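Local coordinates for cysteine protease-like VirA (Shigella flexneri, PDB 3EB8), which is a secreted virulence effector required for bacterial entry into epithelial cells and for later spreading, although its assignment as a tubulin-specific protease has been contested, at residues Q86-K91 and T121-N126; K320-Y325 and Q348-I353. All blocks are in the same frame, centred on the assembly; numbering follows the deposited sequence.

Interaction 1. Residues Q86-K91 and T121-N126; sequences QFNLGK and TSIIPN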
# COMPACT_ATOMS: atom_id res chain seq x y z
N GLN A 86 0.84 8.38 1.76
CA GLN A 86 2.02 8.39 2.61
C GLN A 86 2.38 9.83 2.99
O GLN A 86 2.80 10.62 2.16
CB GLN A 86 3.19 7.69 1.90
CG GLN A 86 2.87 6.27 1.43
CD GLN A 86 4.04 5.63 0.70
OE1 GLN A 86 4.47 6.12 -0.35
NE2 GLN A 86 4.58 4.55 1.26
N PHE A 87 2.20 10.15 4.26
CA PHE A 87 2.53 11.47 4.76
C PHE A 87 3.77 11.43 5.65
O PHE A 87 4.06 10.43 6.31
CB PHE A 87 1.37 12.08 5.56
CG PHE A 87 0.15 12.33 4.73
CD1 PHE A 87 -0.85 11.38 4.63
CD2 PHE A 87 -0.01 13.54 4.07
CE1 PHE A 87 -1.98 11.62 3.86
CE2 PHE A 87 -1.15 13.79 3.29
CZ PHE A 87 -2.13 12.83 3.20
N ASN A 88 4.49 12.54 5.68
CA ASN A 88 5.56 12.67 6.63
C ASN A 88 5.02 13.07 7.99
O ASN A 88 4.96 14.24 8.33
CB ASN A 88 6.62 13.66 6.14
CG ASN A 88 7.99 13.30 6.64
OD1 ASN A 88 8.53 13.96 7.52
ND2 ASN A 88 8.54 12.22 6.10
N LEU A 89 4.60 12.07 8.78
CA LEU A 89 4.05 12.33 10.10
C LEU A 89 5.13 12.26 11.18
O LEU A 89 4.92 12.71 12.31
CB LEU A 89 2.91 11.36 10.42
CG LEU A 89 1.84 11.27 9.35
CD1 LEU A 89 0.82 10.22 9.71
CD2 LEU A 89 1.18 12.61 9.13
N GLY A 90 6.29 11.70 10.83
CA GLY A 90 7.41 11.60 11.74
C GLY A 90 7.16 10.73 12.96
O GLY A 90 7.84 10.84 13.97
N LYS A 91 6.19 9.84 12.86
CA LYS A 91 5.80 9.01 13.98
C LYS A 91 4.76 8.03 13.47
O LYS A 91 3.83 8.42 12.76
CB LYS A 91 5.19 9.88 15.08
CG LYS A 91 4.56 9.09 16.22
CD LYS A 91 3.90 10.02 17.22
CE LYS A 91 3.04 9.27 18.21
NZ LYS A 91 2.17 10.20 19.01
N THR A 121 -0.56 6.67 6.07
CA THR A 121 0.58 6.11 6.80
C THR A 121 1.67 7.17 6.93
O THR A 121 1.60 8.22 6.29
CB THR A 121 1.14 4.89 6.07
OG1 THR A 121 1.34 5.24 4.69
CG2 THR A 121 0.16 3.71 6.15
N SER A 122 2.68 6.89 7.76
CA SER A 122 3.78 7.84 8.00
C SER A 122 5.09 7.38 7.36
O SER A 122 5.54 6.26 7.58
CB SER A 122 3.98 8.07 9.50
OG SER A 122 5.06 8.95 9.76
N ILE A 123 5.70 8.26 6.58
CA ILE A 123 6.90 7.91 5.84
C ILE A 123 8.09 7.74 6.79
O ILE A 123 8.32 8.57 7.66
CB ILE A 123 7.22 9.00 4.80
CG1 ILE A 123 6.13 9.03 3.73
CG2 ILE A 123 8.60 8.80 4.17
CD1 ILE A 123 6.09 10.33 2.95
N ILE A 124 8.82 6.64 6.62
CA ILE A 124 10.08 6.40 7.30
C ILE A 124 11.18 7.02 6.46
O ILE A 124 11.41 6.60 5.33
CB ILE A 124 10.35 4.88 7.44
CG1 ILE A 124 9.14 4.17 8.08
CG2 ILE A 124 11.60 4.62 8.22
CD1 ILE A 124 8.64 4.87 9.33
N PRO A 125 11.85 8.05 6.99
CA PRO A 125 12.90 8.71 6.20
C PRO A 125 14.03 7.76 5.81
O PRO A 125 14.60 7.07 6.66
CB PRO A 125 13.43 9.80 7.15
CG PRO A 125 12.31 10.05 8.10
CD PRO A 125 11.64 8.71 8.29
N ASN A 126 14.34 7.73 4.51
CA ASN A 126 15.35 6.84 3.95
C ASN A 126 16.54 7.60 3.39
O ASN A 126 16.73 7.65 2.17
CB ASN A 126 14.75 5.98 2.84
CG ASN A 126 13.90 4.83 3.37
OD1 ASN A 126 14.09 4.38 4.50
ND2 ASN A 126 12.96 4.35 2.55
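The F87 ring has the T121 carbonyl oxygen at its edge, near the ring plane, and F36 and A37 of strand 35-41 also pack against it. Its side chain leaves the sheet on the face shared with S122, chi1 (-64°) setting the ring beside the backbone N. The N88 side chain crosses that of I123 at about a right angle, its flat amide bringing ND2 3.7 Å from I123 CB.

Between them runs a short parallel pairing, Q86 beside T121 and F87 beside S122. F87 N donates to T121 O over 2.9 Å, nearly straight (164°) and in the carbonyl plane. I123 N returns a bond to F87 O at 2.7 Å, from above the carbonyl plane. F87 O also meets the CA-H of S122 at 3.1 Å and, through a weak bond from L89 N, closes an inverse gamma turn centred on N88. I123 points toward 86-91, its apolar branch along Q86: CG1 is 3.7 Å from Q86 CB and CD1 rests on Q86 O. The extended Q86 chain runs alongside T121 with CG near OG1; OG1 itself is hydrogen-bonded to S350 OG, and the Q86 amide goes on to S324.

After the turn the chain bends around S122, whose OG, anti to the backbone N, donates a weak bond to K91 O (3.3 Å) and weakly accepts L89 N. G90, with positive phi, makes this bend without strain. A small hydroxyl thus adds weak polar grips where regular pairing has ended, while F87 O, with one firm bond, one weak bond and a CA-H contact, fixes the chain where it turns away.

Interaction 2. Residues K320-Y325 and Q348-I353; sequences KIETSY and QVSFAI
I321 and F351 lie side by side, pointing the same way, on one face of an antiparallel strand pair, the phenyl face taking the isoleucine. I321 CG1 sits 4.0 Å from the F351 ring centroid, 24° off the normal, a CH-pi contact displaced toward the CE2 rim. With CG1 anti to the I321 carbonyl carbon and chi2 at 180°, CD1 continues past the rim, near CE2 (3.8 Å) and CZ. CG2 also meets the ring, at CE1 and CZ (4.1 Å), and reaches V349 CG1 more loosely, at 4.4 Å. V349 and T323 also stand side by side, V349 CG2 4.0 Å from both T323 OG1 and CG2. Beta-branched residues suit such extended, closely paired strands.

The opposite face carries polar side chains. S350 OG, crowded between its own N and carbonyl carbon, lies 3.5 Å from E322 CB; its hydrogen-bond partners are T121 OG1 and Q86 NE2. The extended glutamate rises past it to give OE2 to S303. K320, all anti, sends NZ to the carbonyl oxygens of A116 and C119, as suits a buried ammonium; A352 is small enough to sit beside its stem.

Pairs E322-S350 and S324-Q348 each close with two backbone bonds, the straightest being Q348 N to S324 O at 2.9 Å (170°). At the K320-A352 end, A352 N to K320 O is sound but the return bond is weak.

Strand 300-312 continues the sheet beyond 320-325, and strand 121-123 beyond 348-353. Helix 245-265 covers the I321-F351 face, bringing Y251 onto I321, V247 onto V349 and I254 onto F351.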
# COMPACT_ATOMS: atom_id res chain seq x y z
N LYS A 320 0.07 -1.84 8.97
CA LYS A 320 0.14 -1.55 7.55
C LYS A 320 1.53 -1.04 7.16
O LYS A 320 2.01 -0.02 7.67
CB LYS A 320 -0.92 -0.54 7.16
CG LYS A 320 -0.97 -0.23 5.68
CD LYS A 320 -2.05 0.80 5.46
CE LYS A 320 -2.18 1.21 4.02
NZ LYS A 320 -3.46 1.99 3.88
N ILE A 321 2.19 -1.77 6.28
CA ILE A 321 3.46 -1.33 5.75
C ILE A 321 3.24 -1.15 4.27
O ILE A 321 2.96 -2.11 3.57
CB ILE A 321 4.56 -2.39 5.96
CG1 ILE A 321 4.70 -2.72 7.43
CG2 ILE A 321 5.87 -1.93 5.38
CD1 ILE A 321 5.75 -3.75 7.70
N GLU A 322 3.33 0.09 3.80
CA GLU A 322 3.12 0.37 2.40
C GLU A 322 4.41 0.81 1.70
O GLU A 322 5.17 1.63 2.23
CB GLU A 322 2.06 1.45 2.25
CG GLU A 322 1.97 2.07 0.88
CD GLU A 322 0.85 3.09 0.81
OE1 GLU A 322 0.28 3.41 1.86
OE2 GLU A 322 0.52 3.57 -0.30
N THR A 323 4.65 0.25 0.52
CA THR A 323 5.72 0.70 -0.34
C THR A 323 5.16 1.17 -1.66
O THR A 323 4.37 0.46 -2.29
CB THR A 323 6.71 -0.41 -0.64
OG1 THR A 323 6.99 -1.13 0.57
CG2 THR A 323 8.00 0.17 -1.24
N SER A 324 5.58 2.36 -2.08
CA SER A 324 5.20 2.92 -3.37
C SER A 324 6.45 3.23 -4.21
O SER A 324 7.49 3.61 -3.67
CB SER A 324 4.42 4.20 -3.15
OG SER A 324 5.29 5.17 -2.60
N TYR A 325 6.30 3.10 -5.52
CA TYR A 325 7.37 3.33 -6.47
C TYR A 325 6.85 3.40 -7.91
O TYR A 325 5.70 3.03 -8.21
CB TYR A 325 8.38 2.20 -6.38
CG TYR A 325 7.76 0.84 -6.46
CD1 TYR A 325 7.65 0.17 -7.66
CD2 TYR A 325 7.28 0.22 -5.33
CE1 TYR A 325 7.08 -1.09 -7.72
CE2 TYR A 325 6.71 -1.03 -5.37
CZ TYR A 325 6.61 -1.68 -6.55
OH TYR A 325 6.04 -2.94 -6.57
N GLN A 348 9.36 4.38 -1.62
CA GLN A 348 8.99 5.04 -0.38
C GLN A 348 8.20 4.10 0.52
O GLN A 348 7.24 3.45 0.09
CB GLN A 348 8.20 6.30 -0.65
CG GLN A 348 7.98 7.13 0.58
CD GLN A 348 7.22 8.39 0.25
OE1 GLN A 348 6.00 8.36 0.05
NE2 GLN A 348 7.95 9.52 0.17
N VAL A 349 8.62 4.06 1.77
CA VAL A 349 8.07 3.12 2.74
C VAL A 349 7.39 3.90 3.85
O VAL A 349 7.91 4.91 4.32
CB VAL A 349 9.18 2.20 3.28
CG1 VAL A 349 8.69 1.37 4.46
CG2 VAL A 349 9.69 1.30 2.17
N SER A 350 6.20 3.43 4.23
CA SER A 350 5.42 4.10 5.27
C SER A 350 4.74 3.07 6.16
O SER A 350 4.52 1.95 5.73
CB SER A 350 4.37 5.00 4.64
OG SER A 350 3.49 4.22 3.86
N PHE A 351 4.41 3.45 7.39
CA PHE A 351 3.83 2.55 8.38
C PHE A 351 2.57 3.11 9.01
O PHE A 351 2.42 4.31 9.16
CB PHE A 351 4.81 2.32 9.53
CG PHE A 351 5.83 1.28 9.26
CD1 PHE A 351 6.79 1.47 8.27
CD2 PHE A 351 5.87 0.12 10.03
CE1 PHE A 351 7.75 0.51 8.03
CE2 PHE A 351 6.84 -0.84 9.80
CZ PHE A 351 7.78 -0.65 8.80
N ALA A 352 1.68 2.22 9.43
CA ALA A 352 0.64 2.59 10.36
C ALA A 352 0.23 1.38 11.19
O ALA A 352 0.33 0.24 10.75
CB ALA A 352 -0.59 3.19 9.64
N ILE A 353 -0.22 1.65 12.41
CA ILE A 353 -0.85 0.64 13.22
C ILE A 353 -2.36 0.88 13.26
O ILE A 353 -2.82 2.01 13.46
CB ILE A 353 -0.25 0.58 14.63
CG1 ILE A 353 1.17 -0.00 14.57
CG2 ILE A 353 -1.07 -0.32 15.54
CD1 ILE A 353 1.89 0.02 15.90

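Interactions 1 and 2 belong to one mixed sheet, in which the strands run in the order 86-87, 121-123, 348-356, 315-327, and their centres are 8 Å apart. Segment 121-126 joins them through backbone bonds from S122 to F351 and I124 to V349. Polar side chains tie the same face: T121 OG1 probably bonds S350 OG at 2.5 Å, and Q86, reaching past the two intervening strands, probably bonds S324 OG through OE1 at 2.6 Å. Its NE2 also bonds S350 OG and Q348 O, so both ends of the amide are held. Helix 245-265, within the tubulin-binding region 182-273, packs on I124 of interaction 1 and on the F351 face of interaction 2.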